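PDB 7JVH: glycoside Hydrolase Family 43_12 from Metagenome, which probably hydrolyses glycosidic bonds in arabinose- or xylose-containing plant polysaccharides, as a carbohydrate-active enzyme of the capybara gut community. Local coordinates for residues A[202-207]-A[236-241]; A[123-128]-A[173-178]; A[265-270]-A[346-351]. One frame throughout, in Å; residues are numbered along the deposited sequence.

How the contacts relate
Contact 2 comes first along the chain. It joins 123-128 to 173-178 and closes a loop of 44 residues. Contact 1 follows, joining 202-207 to 236-241 across 28 residues. Contact 3 comes last, with 75 residues between 265-270 and 346-351. The three loops are in series; none nests or crosses. All lie in the five-bladed beta-propeller of the family 43 region, and each ties one four-stranded blade to the next. Contacts 1 and 2 touch, Gly240 N lying 2.8 Å from Asp173 OD2 in a probable hydrogen bond. Contacts 1 and 3 meet where Ile238 packs on Phe268. Contacts 2 and 3 do not touch.

Contact 1: residues A[202-207]-A[236-241]; sequences RCIKIW and VWIEGP
Arg202 lays its guanidinium flat on the indole of Trp237. The two planes are 21° apart and their centres are 4.0 Å apart, which makes this a cation-pi stack. Arg202 CZ comes to 3.4 Å from Trp237 CH2, which sits over the middle of the guanidinium. Further back along the same chain, Arg202 CG stands over the ring face as a CH-pi donor, 4.0 Å from the centroid of the six-membered ring of Trp237. Arginine and tryptophan thus run side by side and point the same way. Bends at chi2 and chi3 of Arg202 (-56° and -82°) fold its chain along the ring.

The second patch is apolar. Ile204 CG1 meets Ile238 CG1 at 3.9 Å, the two side chains crossing at about a right angle. The other branch, Ile204 CG2, rests 3.9 Å from Pro241 CB. Ile238 CG2 packs against the backbone of Arg202, 3.7 Å from Arg202 O.

Asn189 of strand 184-190 bonds to both segments and probably holds them in place. Its OD1 accepts a hydrogen bond from Arg202 NH2, and its ND2 donates to Ile238 O. Cys254 of strand 249-255 packs against both Ile204 and Ile238. The contact therefore joins the third strand of one propeller blade, 203-210, to the entry of the innermost strand of the next, 239-246. Beyond the stack, Glu239 OE1 hydrogen-bonds a glycerol, probably from the crystallisation liquor and distinct from the one at Asp173.

No hydrogen bond runs directly between the two segments. Their cohesion rests on the cation-pi stack and on buried hydrocarbon, with Asn189 as the polar link.

Contact 2: residues A[123-128]-A[173-178]; sequences APAIHY and DPSLFF. With GOL (glycerol), chain G.
Ala123 and Asp173 are bridged by the hydroxyl O1 of a glycerol, probably from the crystallisation liquor. Ala123 N donates to glycerol O1 at 2.8 Å and 163°, and glycerol O1 donates to Asp173 OD1 at 2.8 Å. Asp63 and Arg334 bind the same molecule. The other polar link is weak. His127 NE2 donates to Ser175 OG over 3.3 Å at only 124°, the oxygen lying at the ring edge, in its plane. Ser175 OG has a stronger partner in His242 ND1.

Strands 120-129 and 175-178 are the innermost strands of consecutive propeller blades. The axes of 125-128 and 175-178 run nearly parallel, 17° apart, and approach to 7.0 Å. The glycerol lies at the N-terminal ends of 123-128 and 173-178, consistent with the central pocket that holds the active site in family 43 propellers.

The other contacts are packing. Ala123 CB sits 3.2 Å from Asp173 OD1, and Ala125 CB lies 3.3 Å from Pro174 O. His127 CG is anti to its carbonyl carbon, beside the backbone N, which brings the ring edge to Ser175. His127 CB touches the edge of the Phe178 ring, 4.2 Å from CE2. Tyr136 meets the Phe178 ring and touches Leu176.

Contact 3: residues A[265-270]-A[346-351]; sequences EVIFKA and TWPVFE
Lys269 lays its aliphatic chain across one face of the Trp347 indole, at about a right angle to the tryptophan side chain. Lys269 CG comes to 3.4 Å from Trp347 CH2. Lys269 CD stands 3.3 Å above the ring plane of Trp347, offset toward the rim. Extended at chi2 and chi3, the chain runs straight over the benzo end, CB through CE touching it, and bends at chi4. A chi1 of 80°, with CG between the backbone N and the carbonyl carbon, sets the chain on this course. The methyl of Thr346 lies over the same face and touches the lysine chain, CG2 to Lys269 CD 3.9 Å.

The rim of the indole meets the strand itself. Trp347 CZ3 is 3.7 Å from Phe268 C, which lies near the ring plane at its edge. Ile267 approaches obliquely, with its CG2 3.6 Å from Trp347 CE3. At the far end of the same isoleucine, Ile267 CD1 reaches Pro348 CG end-on, at 3.9 Å. Indole and proline ring both pack against Ile267. No hydrogen bond crosses between the segments, and the touching parts run in nearly opposite directions, 154° apart.

The contact joins two propeller blades. Strand 265-270 is the third of its blade, while 346-348 leads into 349-350, the outermost strand of the next. Trp280, beside the outer strand 278-279, stacks with Trp347. Met253 of strand 249-255 touches both Ile267 and Pro348. On the other blade, Pro348 packs on Val341 of strand 335-342 and on Leu307 of strand 300-308.

Contact 1: residues A[202-207]-A[236-241]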
loop_
_atom_site.group_PDB
_atom_site.type_symbol
_atom_site.label_atom_id
_atom_site.label_comp_id
_atom_site.label_asym_id
_atom_site.label_seq_id
_atom_site.Cartn_x
_atom_site.Cartn_y
_atom_site.Cartn_z
ATOM N N ARG A 202 -0.278 -13.500 20.577
ATOM C CA ARG A 202 -0.981 -14.028 19.427
ATOM C C ARG A 202 -0.455 -15.412 19.079
ATOM O O ARG A 202 0.511 -15.893 19.689
ATOM C CB ARG A 202 -0.807 -13.069 18.245
ATOM C CG ARG A 202 -1.535 -11.740 18.413
ATOM C CD ARG A 202 -3.034 -11.793 18.686
ATOM N NE ARG A 202 -3.808 -11.964 17.459
ATOM C CZ ARG A 202 -5.004 -11.442 17.217
ATOM N NH1 ARG A 202 -5.632 -10.682 18.127
ATOM N NH2 ARG A 202 -5.605 -11.733 16.064
ATOM N N CYS A 203 -1.113 -16.050 18.105
ATOM C CA CYS A 203 -0.883 -17.447 17.750
ATOM C C CYS A 203 -0.863 -17.627 16.263
ATOM O O CYS A 203 -1.509 -16.876 15.538
ATOM C CB CYS A 203 -2.039 -18.324 18.276
ATOM S SG CYS A 203 -2.084 -18.468 20.051
ATOM N N ILE A 204 -0.133 -18.650 15.814
ATOM C CA ILE A 204 -0.232 -19.151 14.457
ATOM C C ILE A 204 -1.028 -20.454 14.494
ATOM O O ILE A 204 -0.705 -21.372 15.249
ATOM C CB ILE A 204 1.140 -19.401 13.816
ATOM C CG1 ILE A 204 1.982 -18.118 13.831
ATOM C CG2 ILE A 204 0.973 -19.948 12.407
ATOM C CD1 ILE A 204 1.331 -16.916 13.184
ATOM N N LYS A 205 -2.067 -20.504 13.655
ATOM C CA LYS A 205 -2.999 -21.593 13.588
ATOM C C LYS A 205 -3.005 -22.120 12.172
ATOM O O LYS A 205 -2.963 -21.347 11.235
ATOM C CB LYS A 205 -4.398 -21.091 13.958
ATOM C CG LYS A 205 -5.433 -22.206 14.104
ATOM C CD LYS A 205 -6.713 -21.713 14.756
ATOM C CE LYS A 205 -6.488 -21.391 16.233
ATOM N NZ LYS A 205 -7.685 -20.795 16.860
ATOM N N ILE A 206 -3.077 -23.450 12.033
ATOM C CA ILE A 206 -3.158 -24.103 10.732
ATOM C C ILE A 206 -4.454 -24.905 10.618
ATOM O O ILE A 206 -4.966 -25.416 11.613
ATOM C CB ILE A 206 -1.924 -24.988 10.470
ATOM C CG1 ILE A 206 -1.885 -25.445 9.012
ATOM C CG2 ILE A 206 -1.883 -26.194 11.410
ATOM C CD1 ILE A 206 -0.547 -26.072 8.630
ATOM N N TRP A 207 -4.984 -24.975 9.390
ATOM C CA TRP A 207 -6.197 -25.715 9.043
ATOM C C TRP A 207 -5.925 -26.490 7.775
ATOM O O TRP A 207 -5.223 -26.000 6.899
ATOM C CB TRP A 207 -7.340 -24.763 8.703
ATOM C CG TRP A 207 -7.819 -23.875 9.793
ATOM C CD1 TRP A 207 -7.265 -22.704 10.197
ATOM C CD2 TRP A 207 -9.002 -24.054 10.584
ATOM N NE1 TRP A 207 -8.011 -22.147 11.199
ATOM C CE2 TRP A 207 -9.079 -22.957 11.466
ATOM C CE3 TRP A 207 -9.992 -25.043 10.648
ATOM C CZ2 TRP A 207 -10.108 -22.820 12.406
ATOM C CZ3 TRP A 207 -11.020 -24.901 11.579
ATOM C CH2 TRP A 207 -11.060 -23.803 12.454
ATOM N N VAL A 236 5.598 -9.960 20.521
ATOM C CA VAL A 236 4.473 -9.160 20.090
ATOM C C VAL A 236 3.967 -9.588 18.707
ATOM O O VAL A 236 4.747 -9.725 17.772
ATOM C CB VAL A 236 4.852 -7.658 20.095
ATOM C CG1 VAL A 236 3.774 -6.787 19.455
ATOM C CG2 VAL A 236 5.165 -7.198 21.507
ATOM N N TRP A 237 2.653 -9.822 18.610
ATOM C CA TRP A 237 1.925 -9.991 17.350
ATOM C C TRP A 237 2.596 -10.828 16.256
ATOM O O TRP A 237 2.724 -10.376 15.119
ATOM C CB TRP A 237 1.552 -8.614 16.789
ATOM C CG TRP A 237 0.206 -8.157 17.248
ATOM C CD1 TRP A 237 -0.083 -7.411 18.351
ATOM C CD2 TRP A 237 -1.041 -8.441 16.607
ATOM N NE1 TRP A 237 -1.437 -7.212 18.435
ATOM C CE2 TRP A 237 -2.050 -7.825 17.372
ATOM C CE3 TRP A 237 -1.399 -9.157 15.458
ATOM C CZ2 TRP A 237 -3.402 -7.909 17.033
ATOM C CZ3 TRP A 237 -2.740 -9.229 15.106
ATOM C CH2 TRP A 237 -3.728 -8.612 15.899
ATOM N N ILE A 238 2.989 -12.060 16.589
ATOM C CA ILE A 238 3.421 -13.004 15.584
ATOM C C ILE A 238 2.328 -13.127 14.534
ATOM O O ILE A 238 1.171 -13.346 14.859
ATOM C CB ILE A 238 3.811 -14.388 16.158
ATOM C CG1 ILE A 238 4.414 -15.265 15.054
ATOM C CG2 ILE A 238 2.634 -15.079 16.818
ATOM C CD1 ILE A 238 5.562 -16.135 15.508
ATOM N N GLU A 239 2.715 -12.963 13.266
ATOM C CA GLU A 239 1.775 -12.880 12.164
ATOM C C GLU A 239 2.482 -13.134 10.825
ATOM O O GLU A 239 3.560 -13.713 10.794
ATOM C CB GLU A 239 1.053 -11.517 12.210
ATOM C CG GLU A 239 1.915 -10.314 11.885
ATOM C CD GLU A 239 1.253 -8.983 12.267
ATOM O OE1 GLU A 239 0.028 -8.916 12.369
ATOM O OE2 GLU A 239 1.945 -7.970 12.471
ATOM N N GLY A 240 1.830 -12.735 9.724
ATOM C CA GLY A 240 2.276 -13.003 8.375
ATOM C C GLY A 240 2.812 -14.418 8.137
ATOM O O GLY A 240 3.827 -14.582 7.473
ATOM N N PRO A 241 2.151 -15.486 8.632
ATOM C CA PRO A 241 2.696 -16.845 8.483
ATOM C C PRO A 241 2.694 -17.324 7.029
ATOM O O PRO A 241 1.690 -17.152 6.335
ATOM C CB PRO A 241 1.727 -17.705 9.315
ATOM C CG PRO A 241 0.442 -16.914 9.336
ATOM C CD PRO A 241 0.833 -15.460 9.310
#

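Contact 2: residues A[123-128]-A[173-178]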
loop_
_atom_site.group_PDB
_atom_site.type_symbol
_atom_site.label_atom_id
_atom_site.label_comp_id
_atom_site.label_asym_id
_atom_site.label_seq_id
_atom_site.Cartn_x
_atom_site.Cartn_y
_atom_site.Cartn_z
ATOM N N ALA A 123 -3.093 -7.579 5.167
ATOM C CA ALA A 123 -2.038 -8.329 4.483
ATOM C C ALA A 123 -2.571 -9.318 3.455
ATOM O O ALA A 123 -3.359 -10.198 3.781
ATOM C CB ALA A 123 -1.171 -9.055 5.489
ATOM N N PRO A 124 -2.193 -9.179 2.172
ATOM C CA PRO A 124 -2.518 -10.173 1.154
ATOM C C PRO A 124 -1.506 -11.319 1.119
ATOM O O PRO A 124 -0.345 -11.120 1.495
ATOM C CB PRO A 124 -2.413 -9.354 -0.132
ATOM C CG PRO A 124 -1.344 -8.376 0.147
ATOM C CD PRO A 124 -1.476 -8.021 1.608
ATOM N N ALA A 125 -1.960 -12.503 0.693
ATOM C CA ALA A 125 -1.089 -13.616 0.323
ATOM C C ALA A 125 -1.532 -14.211 -1.017
ATOM O O ALA A 125 -2.611 -14.790 -1.114
ATOM C CB ALA A 125 -1.075 -14.674 1.414
ATOM N N ILE A 126 -0.707 -14.032 -2.053
ATOM C CA ILE A 126 -0.961 -14.598 -3.385
ATOM C C ILE A 126 -0.208 -15.936 -3.522
ATOM O O ILE A 126 0.812 -16.140 -2.889
ATOM C CB ILE A 126 -0.595 -13.594 -4.515
ATOM C CG1 ILE A 126 -1.165 -14.064 -5.861
ATOM C CG2 ILE A 126 0.912 -13.386 -4.628
ATOM C CD1 ILE A 126 -0.869 -13.137 -7.018
ATOM N N HIS A 127 -0.753 -16.852 -4.323
ATOM C CA HIS A 127 -0.224 -18.201 -4.459
ATOM C C HIS A 127 -0.568 -18.748 -5.819
ATOM O O HIS A 127 -1.585 -18.393 -6.387
ATOM C CB HIS A 127 -0.842 -19.137 -3.414
ATOM C CG HIS A 127 -0.551 -18.739 -2.007
ATOM N ND1 HIS A 127 0.565 -19.195 -1.345
ATOM C CD2 HIS A 127 -1.241 -17.988 -1.108
ATOM C CE1 HIS A 127 0.583 -18.701 -0.118
ATOM N NE2 HIS A 127 -0.512 -17.986 0.060
ATOM N N TYR A 128 0.286 -19.641 -6.324
ATOM C CA TYR A 128 -0.017 -20.430 -7.504
ATOM C C TYR A 128 0.016 -21.904 -7.143
ATOM O O TYR A 128 1.029 -22.412 -6.672
ATOM C CB TYR A 128 0.954 -20.150 -8.650
ATOM C CG TYR A 128 0.753 -21.098 -9.804
ATOM C CD1 TYR A 128 -0.304 -20.920 -10.685
ATOM C CD2 TYR A 128 1.598 -22.190 -9.993
ATOM C CE1 TYR A 128 -0.505 -21.803 -11.740
ATOM C CE2 TYR A 128 1.400 -23.070 -11.044
ATOM C CZ TYR A 128 0.348 -22.874 -11.908
ATOM O OH TYR A 128 0.154 -23.735 -12.951
ATOM N N ASP A 173 -3.979 -12.294 8.364
ATOM C CA ASP A 173 -2.814 -12.809 7.647
ATOM C C ASP A 173 -3.005 -14.258 7.225
ATOM O O ASP A 173 -2.146 -15.099 7.477
ATOM C CB ASP A 173 -1.544 -12.609 8.462
ATOM C CG ASP A 173 -1.261 -11.143 8.726
ATOM O OD1 ASP A 173 -2.082 -10.289 8.305
ATOM O OD2 ASP A 173 -0.222 -10.843 9.373
ATOM N N PRO A 174 -4.123 -14.587 6.544
ATOM C CA PRO A 174 -4.299 -15.920 5.967
ATOM C C PRO A 174 -3.266 -16.211 4.874
ATOM O O PRO A 174 -2.788 -15.298 4.209
ATOM C CB PRO A 174 -5.694 -15.831 5.345
ATOM C CG PRO A 174 -5.913 -14.373 5.103
ATOM C CD PRO A 174 -5.236 -13.678 6.241
ATOM N N SER A 175 -2.945 -17.492 4.689
ATOM C CA SER A 175 -1.989 -17.924 3.674
ATOM C C SER A 175 -2.147 -19.422 3.447
ATOM O O SER A 175 -2.126 -20.205 4.383
ATOM C CB SER A 175 -0.566 -17.566 4.125
ATOM O OG SER A 175 0.407 -17.880 3.176
ATOM N N LEU A 176 -2.317 -19.807 2.183
ATOM C CA LEU A 176 -2.513 -21.189 1.783
ATOM C C LEU A 176 -1.185 -21.842 1.403
ATOM O O LEU A 176 -0.232 -21.159 1.018
ATOM C CB LEU A 176 -3.458 -21.262 0.592
ATOM C CG LEU A 176 -4.832 -20.639 0.765
ATOM C CD1 LEU A 176 -5.454 -20.339 -0.591
ATOM C CD2 LEU A 176 -5.723 -21.545 1.593
ATOM N N PHE A 177 -1.140 -23.172 1.540
ATOM C CA PHE A 177 -0.017 -23.992 1.116
ATOM C C PHE A 177 -0.552 -25.302 0.555
ATOM O O PHE A 177 -1.429 -25.930 1.163
ATOM C CB PHE A 177 0.928 -24.271 2.287
ATOM C CG PHE A 177 1.867 -25.416 2.044
ATOM C CD1 PHE A 177 3.030 -25.241 1.310
ATOM C CD2 PHE A 177 1.572 -26.689 2.541
ATOM C CE1 PHE A 177 3.877 -26.310 1.076
ATOM C CE2 PHE A 177 2.420 -27.761 2.310
ATOM C CZ PHE A 177 3.581 -27.569 1.583
ATOM N N PHE A 178 -0.018 -25.714 -0.601
ATOM C CA PHE A 178 -0.468 -26.903 -1.310
ATOM C C PHE A 178 0.605 -27.987 -1.312
ATOM O O PHE A 178 1.586 -27.888 -2.032
ATOM C CB PHE A 178 -0.864 -26.522 -2.736
ATOM C CG PHE A 178 -1.842 -25.389 -2.802
ATOM C CD1 PHE A 178 -3.165 -25.577 -2.434
ATOM C CD2 PHE A 178 -1.433 -24.120 -3.217
ATOM C CE1 PHE A 178 -4.075 -24.521 -2.481
ATOM C CE2 PHE A 178 -2.333 -23.056 -3.269
ATOM C CZ PHE A 178 -3.656 -23.257 -2.901
HETATM C C1 GOL G . -1.382 -7.124 8.592
HETATM O O1 GOL G . -2.530 -7.575 7.878
HETATM C C2 GOL G . -1.637 -5.810 9.295
HETATM O O2 GOL G . -0.465 -5.424 10.009
HETATM C C3 GOL G . -2.046 -4.694 8.358
HETATM O O3 GOL G . -0.922 -4.166 7.659
#

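Contact 3: residues A[265-270]-A[346-351]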
loop_
_atom_site.group_PDB
_atom_site.type_symbol
_atom_site.label_atom_id
_atom_site.label_comp_id
_atom_site.label_asym_id
_atom_site.label_seq_id
_atom_site.Cartn_x
_atom_site.Cartn_y
_atom_site.Cartn_z
ATOM N N GLU A 265 11.455 -10.720 11.105
ATOM C CA GLU A 265 10.966 -11.961 10.534
ATOM C C GLU A 265 11.749 -13.100 11.159
ATOM O O GLU A 265 12.961 -13.005 11.326
ATOM C CB GLU A 265 11.127 -11.984 9.027
ATOM C CG GLU A 265 10.279 -13.054 8.360
ATOM C CD GLU A 265 8.844 -12.640 8.130
ATOM O OE1 GLU A 265 8.469 -11.473 8.445
ATOM O OE2 GLU A 265 8.093 -13.478 7.607
ATOM N N VAL A 266 11.024 -14.171 11.501
ATOM C CA VAL A 266 11.552 -15.321 12.190
ATOM C C VAL A 266 11.192 -16.557 11.373
ATOM O O VAL A 266 10.342 -16.480 10.485
ATOM C CB VAL A 266 11.018 -15.410 13.626
ATOM C CG1 VAL A 266 11.365 -14.155 14.395
ATOM C CG2 VAL A 266 9.513 -15.639 13.647
ATOM N N ILE A 267 11.849 -17.684 11.673
ATOM C CA ILE A 267 11.729 -18.893 10.866
ATOM C C ILE A 267 11.721 -20.149 11.754
ATOM O O ILE A 267 12.536 -20.272 12.683
ATOM C CB ILE A 267 12.873 -19.000 9.831
ATOM C CG1 ILE A 267 12.622 -20.149 8.843
ATOM C CG2 ILE A 267 14.224 -19.186 10.519
ATOM C CD1 ILE A 267 11.564 -19.860 7.800
ATOM N N PHE A 268 10.799 -21.066 11.429
ATOM C CA PHE A 268 10.569 -22.320 12.126
ATOM C C PHE A 268 10.625 -23.436 11.097
ATOM O O PHE A 268 10.317 -23.205 9.925
ATOM C CB PHE A 268 9.149 -22.342 12.711
ATOM C CG PHE A 268 8.889 -21.306 13.768
ATOM C CD1 PHE A 268 8.453 -20.030 13.430
ATOM C CD2 PHE A 268 9.057 -21.619 15.114
ATOM C CE1 PHE A 268 8.209 -19.092 14.405
ATOM C CE2 PHE A 268 8.814 -20.665 16.093
ATOM C CZ PHE A 268 8.377 -19.405 15.737
ATOM N N LYS A 269 10.968 -24.651 11.534
ATOM C CA LYS A 269 10.854 -25.837 10.679
ATOM C C LYS A 269 10.217 -27.045 11.393
ATOM O O LYS A 269 10.228 -27.125 12.622
ATOM C CB LYS A 269 12.219 -26.205 10.076
ATOM C CG LYS A 269 13.156 -26.978 10.990
ATOM C CD LYS A 269 14.512 -27.211 10.331
ATOM C CE LYS A 269 15.471 -27.930 11.266
ATOM N NZ LYS A 269 15.350 -29.420 11.177
ATOM N N ALA A 270 9.656 -27.968 10.601
ATOM C CA ALA A 270 9.039 -29.191 11.100
ATOM C C ALA A 270 9.137 -30.323 10.093
ATOM O O ALA A 270 9.280 -30.074 8.892
ATOM C CB ALA A 270 7.580 -28.952 11.446
ATOM N N THR A 346 20.034 -25.658 5.474
ATOM C CA THR A 346 18.783 -25.936 6.193
ATOM C C THR A 346 17.832 -24.727 6.231
ATOM O O THR A 346 16.646 -24.878 5.968
ATOM C CB THR A 346 19.080 -26.384 7.641
ATOM O OG1 THR A 346 19.964 -27.515 7.621
ATOM C CG2 THR A 346 17.800 -26.745 8.380
ATOM N N TRP A 347 18.372 -23.542 6.544
ATOM C CA TRP A 347 17.580 -22.336 6.792
ATOM C C TRP A 347 17.814 -21.179 5.824
ATOM O O TRP A 347 18.931 -20.962 5.360
ATOM C CB TRP A 347 17.887 -21.793 8.179
ATOM C CG TRP A 347 17.749 -22.763 9.309
ATOM C CD1 TRP A 347 18.738 -23.475 9.889
ATOM C CD2 TRP A 347 16.548 -23.061 10.032
ATOM N NE1 TRP A 347 18.229 -24.222 10.927
ATOM C CE2 TRP A 347 16.886 -23.984 11.035
ATOM C CE3 TRP A 347 15.216 -22.634 9.922
ATOM C CZ2 TRP A 347 15.947 -24.504 11.920
ATOM C CZ3 TRP A 347 14.277 -23.151 10.810
ATOM C CH2 TRP A 347 14.649 -24.077 11.792
ATOM N N PRO A 348 16.776 -20.359 5.544
ATOM C CA PRO A 348 16.927 -19.176 4.693
ATOM C C PRO A 348 17.613 -18.025 5.409
ATOM O O PRO A 348 17.250 -17.701 6.539
ATOM C CB PRO A 348 15.475 -18.795 4.392
ATOM C CG PRO A 348 14.716 -19.257 5.581
ATOM C CD PRO A 348 15.397 -20.529 6.038
ATOM N N VAL A 349 18.596 -17.415 4.737
ATOM C CA VAL A 349 19.322 -16.252 5.217
ATOM C C VAL A 349 18.980 -15.118 4.264
ATOM O O VAL A 349 19.153 -15.253 3.058
ATOM C CB VAL A 349 20.843 -16.478 5.145
ATOM C CG1 VAL A 349 21.616 -15.178 5.362
ATOM C CG2 VAL A 349 21.277 -17.552 6.135
ATOM N N PHE A 350 18.573 -13.988 4.844
ATOM C CA PHE A 350 18.313 -12.737 4.089
ATOM C C PHE A 350 19.673 -12.065 3.955
ATOM O O PHE A 350 20.202 -11.674 4.978
ATOM C CB PHE A 350 17.357 -11.834 4.872
ATOM C CG PHE A 350 15.898 -12.069 4.592
ATOM C CD1 PHE A 350 15.216 -13.096 5.207
ATOM C CD2 PHE A 350 15.209 -11.277 3.698
ATOM C CE1 PHE A 350 13.883 -13.327 4.931
ATOM C CE2 PHE A 350 13.877 -11.510 3.420
ATOM C CZ PHE A 350 13.216 -12.535 4.041
ATOM N N GLU A 351 20.222 -11.987 2.745
ATOM C CA GLU A 351 21.577 -11.405 2.573
ATOM C C GLU A 351 21.590 -9.961 3.088
ATOM O O GLU A 351 20.907 -9.132 2.523
ATOM C CB GLU A 351 22.076 -11.645 1.149
ATOM C CG GLU A 351 22.567 -13.063 0.941
ATOM C CD GLU A 351 22.991 -13.452 -0.458
ATOM O OE1 GLU A 351 23.019 -12.590 -1.324
ATOM O OE2 GLU A 351 23.292 -14.619 -0.667
#